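Local coordinates for protein 3'-5'-exonuclease (Saccharomyces cerevisiae, PDB 3E2V) that is a TatD-type metal-binding nuclease that removes DNA from the 3' end and probably also incises double-stranded DNA, with magnesium as the likely cofactor, at residues L138-K150 / E183-Y197. Sequence-based numbering, arbitrary orientation.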
ATOM      1  N   LEU A 138      17.134   6.034 -11.571  1.00 16.96           N
ATOM      2  CA  LEU A 138      16.412   7.057 -10.833  1.00 15.91           C
ATOM      3  C   LEU A 138      15.796   8.095 -11.771  1.00 15.98           C
ATOM      4  O   LEU A 138      14.655   8.527 -11.577  1.00 15.90           O
ATOM      5  CB  LEU A 138      17.348   7.717  -9.812  1.00 15.69           C
ATOM      6  CG  LEU A 138      17.615   6.872  -8.562  1.00 15.53           C
ATOM      7  CD1 LEU A 138      18.865   7.387  -7.861  1.00 17.09           C
ATOM      8  CD2 LEU A 138      16.408   6.886  -7.605  1.00 15.46           C
ATOM      9  N   LYS A 139      16.538   8.462 -12.816  1.00 16.11           N
ATOM     10  CA  LYS A 139      15.981   9.330 -13.857  1.00 17.61           C
ATOM     11  C   LYS A 139      14.743   8.714 -14.525  1.00 17.38           C
ATOM     12  O   LYS A 139      13.738   9.386 -14.736  1.00 17.21           O
ATOM     13  CB  LYS A 139      17.048   9.613 -14.920  1.00 18.08           C
ATOM     14  CG  LYS A 139      16.545  10.498 -16.026  1.00 19.99           C
ATOM     15  CD  LYS A 139      17.694  10.977 -16.910  1.00 24.37           C
ATOM     16  CE  LYS A 139      17.238  12.127 -17.795  1.00 27.12           C
ATOM     17  NZ  LYS A 139      16.166  11.673 -18.713  1.00 29.74           N
ATOM     18  N   GLU A 140      14.832   7.430 -14.856  1.00 17.96           N
ATOM     19  CA  GLU A 140      13.729   6.718 -15.487  1.00 18.65           C
ATOM     20  C   GLU A 140      12.483   6.771 -14.589  1.00 17.92           C
ATOM     21  O   GLU A 140      11.376   7.030 -15.061  1.00 18.49           O
ATOM     22  CB  GLU A 140      14.133   5.274 -15.769  1.00 18.23           C
ATOM     23  CG  GLU A 140      13.013   4.437 -16.373  1.00 20.78           C
ATOM     24  CD  GLU A 140      13.369   2.971 -16.516  1.00 21.15           C
ATOM     25  OE1 GLU A 140      14.566   2.622 -16.380  1.00 24.33           O
ATOM     26  OE2 GLU A 140      12.444   2.162 -16.782  1.00 24.90           O
ATOM     27  N   LEU A 141      12.687   6.560 -13.290  1.00 16.75           N
ATOM     28  CA  LEU A 141      11.589   6.595 -12.333  1.00 16.32           C
ATOM     29  C   LEU A 141      10.952   7.981 -12.197  1.00 15.82           C
ATOM     30  O   LEU A 141       9.727   8.114 -12.242  1.00 15.74           O
ATOM     31  CB  LEU A 141      12.091   6.083 -10.977  1.00 15.10           C
ATOM     32  CG  LEU A 141      11.054   6.032  -9.858  1.00 16.19           C
ATOM     33  CD1 LEU A 141       9.898   5.097 -10.208  1.00 17.24           C
ATOM     34  CD2 LEU A 141      11.737   5.576  -8.586  1.00 19.00           C
ATOM     35  N   TYR A 142      11.788   9.016 -12.057  1.00 16.19           N
ATOM     36  CA  TYR A 142      11.318  10.409 -12.035  1.00 16.70           C
ATOM     37  C   TYR A 142      10.525  10.745 -13.288  1.00 16.83           C
ATOM     38  O   TYR A 142       9.414  11.303 -13.224  1.00 16.23           O
ATOM     39  CB  TYR A 142      12.539  11.333 -11.922  1.00 18.27           C
ATOM     40  CG  TYR A 142      12.232  12.813 -11.828  1.00 18.93           C
ATOM     41  CD1 TYR A 142      11.425  13.315 -10.804  1.00 20.35           C
ATOM     42  CD2 TYR A 142      12.772  13.710 -12.735  1.00 22.23           C
ATOM     43  CE1 TYR A 142      11.152  14.671 -10.687  1.00 22.11           C
ATOM     44  CE2 TYR A 142      12.508  15.077 -12.627  1.00 22.56           C
ATOM     45  CZ  TYR A 142      11.700  15.545 -11.596  1.00 22.47           C
ATOM     46  OH  TYR A 142      11.427  16.893 -11.474  1.00 24.15           O
ATOM     47  N   ASP A 143      11.097  10.381 -14.432  1.00 17.09           N
ATOM     48  CA  ASP A 143      10.430  10.636 -15.713  1.00 17.89           C
ATOM     49  C   ASP A 143       9.055   9.969 -15.791  1.00 17.53           C
ATOM     50  O   ASP A 143       8.086  10.587 -16.234  1.00 18.55           O
ATOM     51  CB  ASP A 143      11.305  10.180 -16.875  1.00 18.30           C
ATOM     52  CG  ASP A 143      12.485  11.123 -17.140  1.00 20.14           C
ATOM     53  OD1 ASP A 143      12.549  12.242 -16.563  1.00 22.41           O
ATOM     54  OD2 ASP A 143      13.370  10.708 -17.922  1.00 22.51           O
ATOM     55  N   LEU A 144       8.964   8.723 -15.331  1.00 17.05           N
ATOM     56  CA  LEU A 144       7.689   8.012 -15.287  1.00 16.81           C
ATOM     57  C   LEU A 144       6.655   8.718 -14.414  1.00 16.30           C
ATOM     58  O   LEU A 144       5.507   8.918 -14.814  1.00 16.15           O
ATOM     59  CB  LEU A 144       7.892   6.582 -14.788  1.00 16.84           C
ATOM     60  CG  LEU A 144       6.639   5.706 -14.748  1.00 17.34           C
ATOM     61  CD1 LEU A 144       6.074   5.543 -16.153  1.00 20.08           C
ATOM     62  CD2 LEU A 144       6.993   4.343 -14.154  1.00 18.64           C
ATOM     63  N   MET A 145       7.064   9.094 -13.203  1.00 16.13           N
ATOM     64  CA  MET A 145       6.192   9.832 -12.296  1.00 16.00           C
ATOM     65  C   MET A 145       5.694  11.123 -12.944  1.00 17.53           C
ATOM     66  O   MET A 145       4.506  11.407 -12.907  1.00 16.79           O
ATOM     67  CB  MET A 145       6.920  10.144 -10.979  1.00 16.06           C
ATOM     68  CG  MET A 145       7.232   8.930 -10.132  1.00 14.88           C
ATOM     69  SD  MET A 145       8.077   9.422  -8.553  1.00 11.75           S
ATOM     70  CE  MET A 145       8.299   7.776  -7.795  1.00 16.68           C
ATOM     71  N   ASN A 146       6.595  11.886 -13.560  1.00 18.87           N
ATOM     72  CA  ASN A 146       6.184  13.117 -14.219  1.00 20.13           C
ATOM     73  C   ASN A 146       5.228  12.894 -15.383  1.00 20.68           C
ATOM     74  O   ASN A 146       4.242  13.612 -15.503  1.00 20.87           O
ATOM     75  CB  ASN A 146       7.398  13.916 -14.666  1.00 20.56           C
ATOM     76  CG  ASN A 146       8.112  14.535 -13.519  1.00 22.01           C
ATOM     77  OD1 ASN A 146       7.499  14.898 -12.509  1.00 22.60           O
ATOM     78  ND2 ASN A 146       9.419  14.678 -13.659  1.00 23.50           N
ATOM     79  N   GLN A 147       5.522  11.901 -16.222  1.00 21.00           N
ATOM     80  CA  GLN A 147       4.649  11.548 -17.349  1.00 22.92           C
ATOM     81  C   GLN A 147       3.245  11.244 -16.837  1.00 21.99           C
ATOM     82  O   GLN A 147       2.248  11.725 -17.379  1.00 22.10           O
ATOM     83  CB  GLN A 147       5.199  10.333 -18.113  1.00 23.08           C
ATOM     84  CG  GLN A 147       4.195   9.729 -19.133  1.00 26.32           C
ATOM     85  CD  GLN A 147       4.535   8.316 -19.632  1.00 26.65           C
ATOM     86  OE1 GLN A 147       4.629   7.349 -18.857  1.00 28.91           O
ATOM     87  NE2 GLN A 147       4.679   8.188 -20.955  1.00 32.41           N
ATOM     88  N   GLN A 148       3.174  10.434 -15.786  1.00 21.06           N
ATOM     89  CA  GLN A 148       1.881  10.012 -15.268  1.00 20.33           C
ATOM     90  C   GLN A 148       1.144  11.082 -14.464  1.00 20.41           C
ATOM     91  O   GLN A 148      -0.080  11.065 -14.388  1.00 20.34           O
ATOM     92  CB  GLN A 148       2.028   8.709 -14.467  1.00 19.86           C
ATOM     93  CG  GLN A 148       2.533   7.541 -15.318  1.00 20.16           C
ATOM     94  CD  GLN A 148       1.561   7.164 -16.411  1.00 22.39           C
ATOM     95  OE1 GLN A 148       0.358   7.036 -16.167  1.00 23.80           O
ATOM     96  NE2 GLN A 148       2.071   6.992 -17.625  1.00 23.45           N
ATOM     97  N   ALA A 149       1.881  12.021 -13.889  1.00 20.40           N
ATOM     98  CA  ALA A 149       1.277  13.092 -13.106  1.00 21.84           C
ATOM     99  C   ALA A 149       0.709  14.204 -13.992  1.00 23.26           C
ATOM    100  O   ALA A 149      -0.083  15.030 -13.520  1.00 23.69           O
ATOM    101  CB  ALA A 149       2.290  13.660 -12.125  1.00 21.48           C
ATOM    102  N   LYS A 150       1.127  14.207 -15.260  1.00 25.12           N
ATOM    103  CA  LYS A 150       0.747  15.241 -16.245  1.00 27.22           C
ATOM    104  C   LYS A 150      -0.762  15.508 -16.361  1.00 27.84           C
ATOM    105  O   LYS A 150      -1.205  16.634 -16.099  1.00 28.34           O
ATOM    106  CB  LYS A 150       1.281  14.883 -17.637  1.00 27.90           C
ATOM    107  CG  LYS A 150       2.670  15.342 -17.971  1.00 31.06           C
ATOM    108  CD  LYS A 150       2.751  15.563 -19.488  1.00 34.49           C
ATOM    109  CE  LYS A 150       4.032  14.994 -20.095  1.00 36.79           C
ATOM    110  NZ  LYS A 150       5.141  15.980 -20.067  1.00 38.74           N
ATOM    111  N   GLU A 183      16.736   8.135  -1.809  1.00 13.49           N
ATOM    112  CA  GLU A 183      16.772   8.758  -3.137  1.00 13.28           C
ATOM    113  C   GLU A 183      15.363   8.925  -3.725  1.00 13.32           C
ATOM    114  O   GLU A 183      15.066   9.929  -4.382  1.00 14.21           O
ATOM    115  CB  GLU A 183      17.684   7.992  -4.119  1.00 13.19           C
ATOM    116  CG  GLU A 183      19.163   8.032  -3.723  1.00 15.40           C
ATOM    117  CD  GLU A 183      19.710   9.467  -3.587  1.00 15.76           C
ATOM    118  OE1 GLU A 183      19.551  10.283  -4.534  1.00 17.78           O
ATOM    119  OE2 GLU A 183      20.303   9.778  -2.523  1.00 18.61           O
ATOM    120  N   GLN A 184      14.491   7.948  -3.476  1.00 12.67           N
ATOM    121  CA  GLN A 184      13.097   8.097  -3.902  1.00 12.25           C
ATOM    122  C   GLN A 184      12.360   9.185  -3.140  1.00 12.64           C
ATOM    123  O   GLN A 184      11.531   9.893  -3.710  1.00 12.98           O
ATOM    124  CB  GLN A 184      12.365   6.749  -3.824  1.00 12.29           C
ATOM    125  CG  GLN A 184      12.846   5.773  -4.912  1.00 11.97           C
ATOM    126  CD  GLN A 184      12.105   4.457  -4.844  1.00 12.11           C
ATOM    127  OE1 GLN A 184      11.085   4.285  -5.513  1.00 13.12           O
ATOM    128  NE2 GLN A 184      12.576   3.541  -3.987  1.00 12.37           N
ATOM    129  N   LEU A 185      12.662   9.337  -1.851  1.00 12.33           N
ATOM    130  CA  LEU A 185      12.102  10.466  -1.128  1.00 12.44           C
ATOM    131  C   LEU A 185      12.554  11.780  -1.757  1.00 12.76           C
ATOM    132  O   LEU A 185      11.769  12.710  -1.876  1.00 13.58           O
ATOM    133  CB  LEU A 185      12.458  10.412   0.358  1.00 12.64           C
ATOM    134  CG  LEU A 185      11.770   9.297   1.148  1.00 12.51           C
ATOM    135  CD1 LEU A 185      12.384   9.237   2.527  1.00 13.23           C
ATOM    136  CD2 LEU A 185      10.241   9.504   1.219  1.00 13.47           C
ATOM    137  N   LYS A 186      13.813  11.844  -2.168  1.00 13.01           N
ATOM    138  CA  LYS A 186      14.298  13.070  -2.805  1.00 13.70           C
ATOM    139  C   LYS A 186      13.546  13.345  -4.107  1.00 14.38           C
ATOM    140  O   LYS A 186      13.090  14.458  -4.359  1.00 13.89           O
ATOM    141  CB  LYS A 186      15.791  12.979  -3.078  1.00 13.88           C
ATOM    142  CG  LYS A 186      16.677  13.055  -1.843  1.00 15.48           C
ATOM    143  CD  LYS A 186      18.132  12.832  -2.249  1.00 16.47           C
ATOM    144  CE  LYS A 186      19.058  12.798  -1.042  1.00 17.54           C
ATOM    145  NZ  LYS A 186      20.453  12.403  -1.470  1.00 16.36           N
ATOM    146  N   ILE A 187      13.410  12.319  -4.927  1.00 14.48           N
ATOM    147  CA  ILE A 187      12.677  12.452  -6.189  1.00 15.60           C
ATOM    148  C   ILE A 187      11.265  12.960  -5.955  1.00 15.03           C
ATOM    149  O   ILE A 187      10.777  13.808  -6.694  1.00 14.85           O
ATOM    150  CB  ILE A 187      12.660  11.110  -6.974  1.00 17.24           C
ATOM    151  CG1 ILE A 187      13.993  10.915  -7.693  1.00 18.63           C
ATOM    152  CG2 ILE A 187      11.467  11.036  -7.943  1.00 18.62           C
ATOM    153  CD1 ILE A 187      14.136   9.515  -8.248  1.00 20.93           C
ATOM    154  N   SER A 188      10.629  12.478  -4.891  1.00 14.43           N
ATOM    155  CA  SER A 188       9.245  12.846  -4.586  1.00 14.38           C
ATOM    156  C   SER A 188       9.101  14.322  -4.189  1.00 14.63           C
ATOM    157  O   SER A 188       7.986  14.823  -4.041  1.00 14.56           O
ATOM    158  CB  SER A 188       8.702  11.960  -3.461  1.00 14.35           C
ATOM    159  OG  SER A 188       9.119  12.417  -2.181  1.00 14.78           O
ATOM    160  N   CYS A 189      10.247  14.970  -3.956  1.00 15.54           N
ATOM    161  CA  CYS A 189      10.324  16.404  -3.598  1.00 16.00           C
ATOM    162  C   CYS A 189      10.856  17.303  -4.715  1.00 17.72           C
ATOM    163  O   CYS A 189      10.972  18.524  -4.525  1.00 17.77           O
ATOM    164  CB  CYS A 189      11.218  16.618  -2.351  1.00 15.68           C
ATOM    165  SG  CYS A 189      10.620  15.846  -0.839  1.00 16.12           S
ATOM    166  N   LEU A 190      11.180  16.716  -5.867  1.00 17.49           N
ATOM    167  CA  LEU A 190      11.976  17.435  -6.886  1.00 19.58           C
ATOM    168  C   LEU A 190      11.267  18.563  -7.604  1.00 20.11           C
ATOM    169  O   LEU A 190      11.917  19.475  -8.147  1.00 21.18           O
ATOM    170  CB  LEU A 190      12.532  16.470  -7.924  1.00 19.89           C
ATOM    171  CG  LEU A 190      13.916  15.910  -7.605  1.00 22.46           C
ATOM    172  CD1 LEU A 190      14.421  15.109  -8.784  1.00 23.48           C
ATOM    173  CD2 LEU A 190      14.949  16.977  -7.211  1.00 22.33           C
ATOM    174  N   ASN A 191       9.946  18.497  -7.651  1.00 19.62           N
ATOM    175  CA  ASN A 191       9.163  19.562  -8.263  1.00 19.83           C
ATOM    176  C   ASN A 191       7.857  19.758  -7.502  1.00 19.98           C
ATOM    177  O   ASN A 191       7.493  18.917  -6.664  1.00 19.13           O
ATOM    178  CB  ASN A 191       8.965  19.298  -9.768  1.00 20.24           C
ATOM    179  CG  ASN A 191       8.108  18.066 -10.056  1.00 20.63           C
ATOM    180  OD1 ASN A 191       6.984  17.951  -9.573  1.00 21.86           O
ATOM    181  ND2 ASN A 191       8.638  17.154 -10.869  1.00 22.43           N
ATOM    182  N   ASP A 192       7.153  20.856  -7.768  1.00 20.33           N
ATOM    183  CA  ASP A 192       5.963  21.197  -6.983  1.00 21.77           C
ATOM    184  C   ASP A 192       4.843  20.159  -7.071  1.00 21.12           C
ATOM    185  O   ASP A 192       4.186  19.869  -6.075  1.00 21.05           O
ATOM    186  CB  ASP A 192       5.427  22.587  -7.344  1.00 22.94           C
ATOM    187  CG  ASP A 192       6.343  23.715  -6.886  1.00 26.05           C
ATOM    188  OD1 ASP A 192       7.296  23.483  -6.103  1.00 29.63           O
ATOM    189  OD2 ASP A 192       6.099  24.860  -7.320  1.00 31.90           O
ATOM    190  N   LYS A 193       4.635  19.599  -8.259  1.00 20.77           N
ATOM    191  CA  LYS A 193       3.529  18.667  -8.452  1.00 21.30           C
ATOM    192  C   LYS A 193       3.753  17.388  -7.649  1.00 19.34           C
ATOM    193  O   LYS A 193       2.883  16.974  -6.887  1.00 19.15           O
ATOM    194  CB  LYS A 193       3.325  18.347  -9.926  1.00 21.13           C
ATOM    195  CG  LYS A 193       1.980  17.664 -10.232  1.00 24.40           C
ATOM    196  CD  LYS A 193       1.859  17.246 -11.707  1.00 25.33           C
ATOM    197  CE  LYS A 193       1.701  18.434 -12.661  1.00 30.83           C
ATOM    198  NZ  LYS A 193       1.805  18.029 -14.107  1.00 31.60           N
ATOM    199  N   LEU A 194       4.928  16.789  -7.798  1.00 17.91           N
ATOM    200  CA  LEU A 194       5.235  15.575  -7.036  1.00 16.31           C
ATOM    201  C   LEU A 194       5.299  15.848  -5.542  1.00 15.82           C
ATOM    202  O   LEU A 194       4.915  15.001  -4.752  1.00 15.06           O
ATOM    203  CB  LEU A 194       6.529  14.934  -7.512  1.00 15.61           C
ATOM    204  CG  LEU A 194       6.550  14.439  -8.976  1.00 16.49           C
ATOM    205  CD1 LEU A 194       7.812  13.642  -9.249  1.00 16.64           C
ATOM    206  CD2 LEU A 194       5.287  13.624  -9.330  1.00 17.96           C
ATOM    207  N   SER A 195       5.765  17.031  -5.154  1.00 15.92           N
ATOM    208  CA  SER A 195       5.884  17.373  -3.729  1.00 16.08           C
ATOM    209  C   SER A 195       4.550  17.318  -2.982  1.00 17.00           C
ATOM    210  O   SER A 195       4.526  17.127  -1.769  1.00 16.86           O
ATOM    211  CB  SER A 195       6.522  18.754  -3.548  1.00 15.62           C
ATOM    212  OG  SER A 195       7.887  18.751  -3.933  1.00 17.25           O
ATOM    213  N   SER A 196       3.451  17.461  -3.712  1.00 17.36           N
ATOM    214  CA  SER A 196       2.120  17.471  -3.106  1.00 18.89           C
ATOM    215  C   SER A 196       1.543  16.062  -2.989  1.00 18.23           C
ATOM    216  O   SER A 196       0.564  15.853  -2.274  1.00 18.95           O
ATOM    217  CB  SER A 196       1.165  18.344  -3.940  1.00 20.12           C
ATOM    218  OG  SER A 196       0.914  17.782  -5.222  1.00 24.58           O
ATOM    219  N   TYR A 197       2.137  15.112  -3.707  1.00 16.66           N
ATOM    220  CA  TYR A 197       1.625  13.736  -3.674  1.00 15.80           C
ATOM    221  C   TYR A 197       1.797  13.102  -2.300  1.00 15.40           C
ATOM    222  O   TYR A 197       2.848  13.260  -1.670  1.00 15.73           O
ATOM    223  CB  TYR A 197       2.358  12.866  -4.691  1.00 15.67           C
ATOM    224  CG  TYR A 197       1.688  12.794  -6.043  1.00 16.77           C
ATOM    225  CD1 TYR A 197       1.439  13.948  -6.789  1.00 18.45           C
ATOM    226  CD2 TYR A 197       1.322  11.570  -6.587  1.00 16.50           C
ATOM    227  CE1 TYR A 197       0.811  13.871  -8.041  1.00 18.90           C
ATOM    228  CE2 TYR A 197       0.686  11.484  -7.837  1.00 18.37           C
ATOM    229  CZ  TYR A 197       0.442  12.632  -8.552  1.00 18.48           C
ATOM    230  OH  TYR A 197      -0.185  12.554  -9.790  1.00 18.63           O
TER
HETATM  231  O   HOH W   1       3.936  16.213 -14.729  1.00 29.92           O
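Two neighbouring helices on the outside of the TatD-type TIM barrel pack here: helix 132-149, which leads into strand 156-165, meets the end of helix 174-187 and the short helical turn 192-195 before strand 199-204. The axes of 138-149 and 183-187 cross at -37°, and the seam between them is filled by Leu138, Tyr142 and Met145 against Ile187, Leu190 and Leu194. Ile187 forks over it: CD1 reaches Leu138 CD2 at 3.5 Å, while CG2 touches both Tyr142 CD1 and Met145 SD. With its CG anti to the backbone N (chi1 -178°), the Tyr142 ring swings across to the other segment, where Leu190 CD1 makes a CH-pi contact over one face, 3.9 Å from the ring centroid; Asn146 ND2 lies over the opposite face. Leu194 is a knob in the hole formed by Tyr142, Met145, Asn146 and Ala149. Asn191 joins the polar groups of the two segments. Its OD1 caps the helical turn by accepting a nearly straight bond from Leu194 N, and Asn191 ND2 donates both to Tyr142 OH (2.9 Å) and to Asn146 OD1 (3.0 Å). An alanine here would remove the cap and both donors, and would probably leave the Tyr142 hydroxyl and Asn146 OD1 without this shared mate. Gln184 OE1 touches Leu141 CD2 but is hydrogen-bonded to Val89 N, and Tyr197 OH, against Ala149 CB, bonds to Phe156 O. At the far end Lys193 lays CD on Ala149 CB (3.6 Å), and a water bridges its NZ to Asn146 O.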